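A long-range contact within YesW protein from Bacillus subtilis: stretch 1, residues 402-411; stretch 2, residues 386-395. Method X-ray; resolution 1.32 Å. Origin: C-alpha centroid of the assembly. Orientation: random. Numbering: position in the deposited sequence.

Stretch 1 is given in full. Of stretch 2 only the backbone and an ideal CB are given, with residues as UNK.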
# COMPACT_ATOMS: atom_id res chain seq x y z
N LYS A 402 -3.23 -24.43 -5.86
CA LYS A 402 -4.05 -25.50 -5.31
C LYS A 402 -4.93 -24.93 -4.21
O LYS A 402 -4.44 -24.28 -3.28
CB LYS A 402 -3.17 -26.62 -4.74
CG LYS A 402 -3.95 -27.74 -4.04
CD LYS A 402 -3.03 -28.85 -3.53
CE LYS A 402 -3.80 -29.99 -2.87
NZ LYS A 402 -4.95 -30.47 -3.69
N ILE A 403 -6.23 -25.19 -4.29
CA ILE A 403 -7.15 -24.78 -3.24
C ILE A 403 -6.93 -25.67 -2.02
O ILE A 403 -7.06 -26.90 -2.09
CB ILE A 403 -8.63 -24.84 -3.71
CG1 ILE A 403 -8.84 -24.02 -4.99
CG2 ILE A 403 -9.56 -24.36 -2.59
CD1 ILE A 403 -8.50 -22.54 -4.89
N LEU A 404 -6.56 -25.06 -0.90
CA LEU A 404 -6.38 -25.79 0.36
C LEU A 404 -7.74 -25.99 1.01
O LEU A 404 -8.04 -27.08 1.51
CB LEU A 404 -5.40 -25.06 1.27
CG LEU A 404 -4.05 -24.83 0.60
CD1 LEU A 404 -3.21 -23.83 1.36
CD2 LEU A 404 -3.30 -26.14 0.44
N TRP A 405 -8.55 -24.94 1.00
CA TRP A 405 -9.95 -25.04 1.40
C TRP A 405 -10.71 -23.85 0.83
O TRP A 405 -10.12 -22.83 0.47
CB TRP A 405 -10.11 -25.13 2.92
CG TRP A 405 -9.58 -23.95 3.69
CD1 TRP A 405 -8.31 -23.79 4.17
CD2 TRP A 405 -10.31 -22.78 4.09
NE1 TRP A 405 -8.21 -22.60 4.84
CE2 TRP A 405 -9.42 -21.95 4.80
CE3 TRP A 405 -11.64 -22.36 3.92
CZ2 TRP A 405 -9.80 -20.73 5.34
CZ3 TRP A 405 -12.02 -21.14 4.46
CH2 TRP A 405 -11.11 -20.34 5.16
N GLY A 406 -12.02 -24.01 0.70
CA GLY A 406 -12.89 -22.95 0.23
C GLY A 406 -14.29 -23.18 0.75
O GLY A 406 -14.62 -24.30 1.18
N VAL A 407 -15.11 -22.14 0.72
CA VAL A 407 -16.49 -22.23 1.16
C VAL A 407 -17.41 -21.60 0.11
O VAL A 407 -17.20 -20.46 -0.31
CB VAL A 407 -16.70 -21.53 2.53
CG1 VAL A 407 -18.16 -21.63 2.97
CG2 VAL A 407 -15.79 -22.14 3.60
N TYR A 408 -18.41 -22.36 -0.33
CA TYR A 408 -19.43 -21.87 -1.24
C TYR A 408 -20.31 -20.84 -0.53
O TYR A 408 -20.74 -21.07 0.61
CB TYR A 408 -20.29 -23.03 -1.73
CG TYR A 408 -21.48 -22.62 -2.56
CD1 TYR A 408 -21.32 -22.15 -3.86
CD2 TYR A 408 -22.77 -22.71 -2.04
CE1 TYR A 408 -22.41 -21.76 -4.62
CE2 TYR A 408 -23.87 -22.33 -2.79
CZ TYR A 408 -23.69 -21.87 -4.08
OH TYR A 408 -24.78 -21.50 -4.84
N ALA A 409 -20.57 -19.73 -1.20
CA ALA A 409 -21.44 -18.69 -0.65
C ALA A 409 -22.77 -18.57 -1.37
O ALA A 409 -23.79 -18.26 -0.75
CB ALA A 409 -20.72 -17.35 -0.66
N GLY A 410 -22.76 -18.77 -2.69
CA GLY A 410 -23.97 -18.60 -3.49
C GLY A 410 -24.40 -17.15 -3.61
O GLY A 410 -25.55 -16.85 -3.93
N LYS A 411 -23.46 -16.24 -3.34
CA LYS A 411 -23.70 -14.81 -3.44
C LYS A 411 -22.36 -14.09 -3.59
O LYS A 411 -21.30 -14.68 -3.34
CB LYS A 411 -24.44 -14.27 -2.20
CG LYS A 411 -23.69 -14.47 -0.89
CD LYS A 411 -24.48 -14.00 0.34
CE LYS A 411 -24.41 -12.50 0.53
NZ LYS A 411 -24.57 -12.10 1.96
N UNK A 386 -18.73 -13.57 -8.16
CA UNK A 386 -19.68 -14.38 -8.93
C UNK A 386 -20.50 -15.24 -7.96
O UNK A 386 -19.94 -16.09 -7.27
CB UNK A 386 -18.95 -15.26 -9.95
N UNK A 387 -21.81 -15.01 -7.92
CA UNK A 387 -22.71 -15.77 -7.05
C UNK A 387 -22.75 -17.27 -7.38
O UNK A 387 -23.15 -18.08 -6.55
CB UNK A 387 -24.12 -15.19 -7.15
N UNK A 388 -22.31 -17.62 -8.59
CA UNK A 388 -22.27 -19.01 -9.03
C UNK A 388 -20.89 -19.65 -8.92
O UNK A 388 -20.69 -20.80 -9.34
CB UNK A 388 -22.75 -19.10 -10.48
N UNK A 389 -19.93 -18.92 -8.37
CA UNK A 389 -18.61 -19.47 -8.13
C UNK A 389 -18.68 -20.65 -7.17
O UNK A 389 -19.47 -20.65 -6.23
CB UNK A 389 -17.68 -18.39 -7.58
N UNK A 390 -17.84 -21.65 -7.43
CA UNK A 390 -17.69 -22.83 -6.58
C UNK A 390 -17.42 -22.44 -5.12
O UNK A 390 -17.92 -23.07 -4.19
CB UNK A 390 -16.56 -23.71 -7.10
N UNK A 391 -16.62 -21.39 -4.95
CA UNK A 391 -16.34 -20.83 -3.63
C UNK A 391 -16.54 -19.32 -3.63
O UNK A 391 -16.17 -18.65 -4.59
CB UNK A 391 -14.91 -21.17 -3.19
N UNK A 392 -17.13 -18.80 -2.55
CA UNK A 392 -17.18 -17.35 -2.32
C UNK A 392 -15.94 -16.86 -1.60
O UNK A 392 -15.64 -15.67 -1.60
CB UNK A 392 -18.43 -16.98 -1.51
N UNK A 393 -15.23 -17.78 -0.96
CA UNK A 393 -13.95 -17.47 -0.33
C UNK A 393 -13.04 -18.66 -0.55
O UNK A 393 -13.46 -19.81 -0.41
CB UNK A 393 -14.11 -17.16 1.16
N UNK A 394 -11.80 -18.37 -0.93
CA UNK A 394 -10.86 -19.42 -1.26
C UNK A 394 -9.54 -19.17 -0.56
O UNK A 394 -9.12 -18.02 -0.39
CB UNK A 394 -10.66 -19.51 -2.77
N UNK A 395 -8.91 -20.25 -0.12
CA UNK A 395 -7.65 -20.19 0.61
C UNK A 395 -6.72 -21.17 -0.10
O UNK A 395 -6.99 -22.38 -0.14
CB UNK A 395 -7.82 -20.53 2.09

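Strand 393-395 runs antiparallel to strand 405-407. Direct backbone hydrogen bonds join the two stretches from 392 to 395; nearer the start, waters link them.

Position 386 points its CB away, into space free of stretch 1. Many residues would suit; a short acceptor could reach a backbone N of the turn that begins here. It is Asp 386. Its OD1 accepts a hydrogen bond from N of residue 388 at 2.9 Å.

At 387 the CB points sideways, 3.8 Å from Lys 411 CA. A long, flexible side chain could pass and leave. Lys 387 does so: its CB packs on Lys 411 CA at 3.7 Å and its end leads away.

At 388 and 390 the CB points away and at 389 sideways. With no stretch 1 atom within 5.5 Å of any of them, polar, charged or small residues would all suit. They are Asn 388, Ala 389 and Lys 390. A water links Ala 389 O to Ala 409 N.

Position 391 points sideways, with the CB 4.4 Å from Gly 406 CA. Gly 406 has no side chain, which leaves a flat surface, with Ile 403 nearby. A flat ring or a broad aliphatic group would suit. Tyr 391 lays its ring face over Gly 406 CA, 3.8 Å from the ring centroid, a CH-pi contact. Its CE2 meets Ile 403 CG2 at 3.7 Å.

Position 392 points toward stretch 1, and an ideal CB would lie 2.5 Å from Ala 409 CB, a clash. Only glycine fits this backbone as it stands. Gly 392 N donates to Val 407 O at 2.8 Å.

At 393 the CB lies on the same sheet face as Val 407 and Trp 405. A branched aliphatic residue would suit. Leu 393 places CG 4.0 Å from Val 407 CB and CD1 4.2 Å from Trp 405 CZ3.

Position 394 turns to the other face, where Ile 403 CD1 is 4.3 Å from the CB. Small or medium residues would be plausible. Ser 394 is paired with Gly 406, without hydrogen bonds between them.

At 395 the CB is tight, 3.5 Å from Trp 405 CE2, with Leu 404 beyond. An aromatic or large apolar side chain would use both. Phe 395 sets its CB over the Trp 405 five-membered ring. The two rings are near parallel but slid apart. Phe 395 CD2 meets Leu 404 CD1 at 3.9 Å. Phe 395 O accepts from Leu 404 N at 2.8 Å and from Trp 405 N at 3.2 Å.

Stretch 2 (386-395) DKNAKYGLSF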
# COMPACT_ATOMS: atom_id res chain seq x y z
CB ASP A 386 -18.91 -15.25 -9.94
CG ASP A 386 -19.82 -16.05 -10.87
OD1 ASP A 386 -21.06 -16.02 -10.73
OD2 ASP A 386 -19.24 -16.72 -11.76
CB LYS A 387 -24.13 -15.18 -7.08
CG LYS A 387 -24.84 -15.30 -8.42
CD LYS A 387 -26.23 -14.67 -8.40
CE LYS A 387 -27.28 -15.64 -7.88
NZ LYS A 387 -28.66 -15.14 -8.13
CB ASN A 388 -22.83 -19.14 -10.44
CG ASN A 388 -24.32 -18.84 -10.51
OD1 ASN A 388 -24.78 -18.11 -11.39
ND2 ASN A 388 -25.09 -19.39 -9.57
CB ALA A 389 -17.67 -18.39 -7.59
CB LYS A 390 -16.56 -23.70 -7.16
CG LYS A 390 -16.06 -24.84 -6.30
CD LYS A 390 -15.13 -25.73 -7.13
CE LYS A 390 -14.45 -26.82 -6.30
NZ LYS A 390 -15.38 -27.58 -5.43
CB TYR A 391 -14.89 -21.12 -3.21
CG TYR A 391 -14.49 -22.58 -3.22
CD1 TYR A 391 -15.18 -23.53 -2.46
CD2 TYR A 391 -13.39 -23.01 -3.97
CE1 TYR A 391 -14.80 -24.87 -2.47
CE2 TYR A 391 -13.01 -24.33 -3.98
CZ TYR A 391 -13.70 -25.26 -3.23
OH TYR A 391 -13.32 -26.58 -3.24
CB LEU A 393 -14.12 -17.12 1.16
CG LEU A 393 -15.06 -17.92 2.05
CD1 LEU A 393 -14.57 -17.96 3.48
CD2 LEU A 393 -16.49 -17.36 1.99
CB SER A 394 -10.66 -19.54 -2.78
OG SER A 394 -10.12 -18.36 -3.34
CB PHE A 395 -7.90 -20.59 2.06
CG PHE A 395 -6.71 -20.38 2.98
CD1 PHE A 395 -6.68 -19.30 3.87
CD2 PHE A 395 -5.66 -21.28 3.01
CE1 PHE A 395 -5.60 -19.12 4.74
CE2 PHE A 395 -4.58 -21.11 3.86
CZ PHE A 395 -4.55 -20.02 4.73
O HOH W 1 -19.45 -16.46 -4.55
O HOH W 2 -20.19 -19.01 -3.97
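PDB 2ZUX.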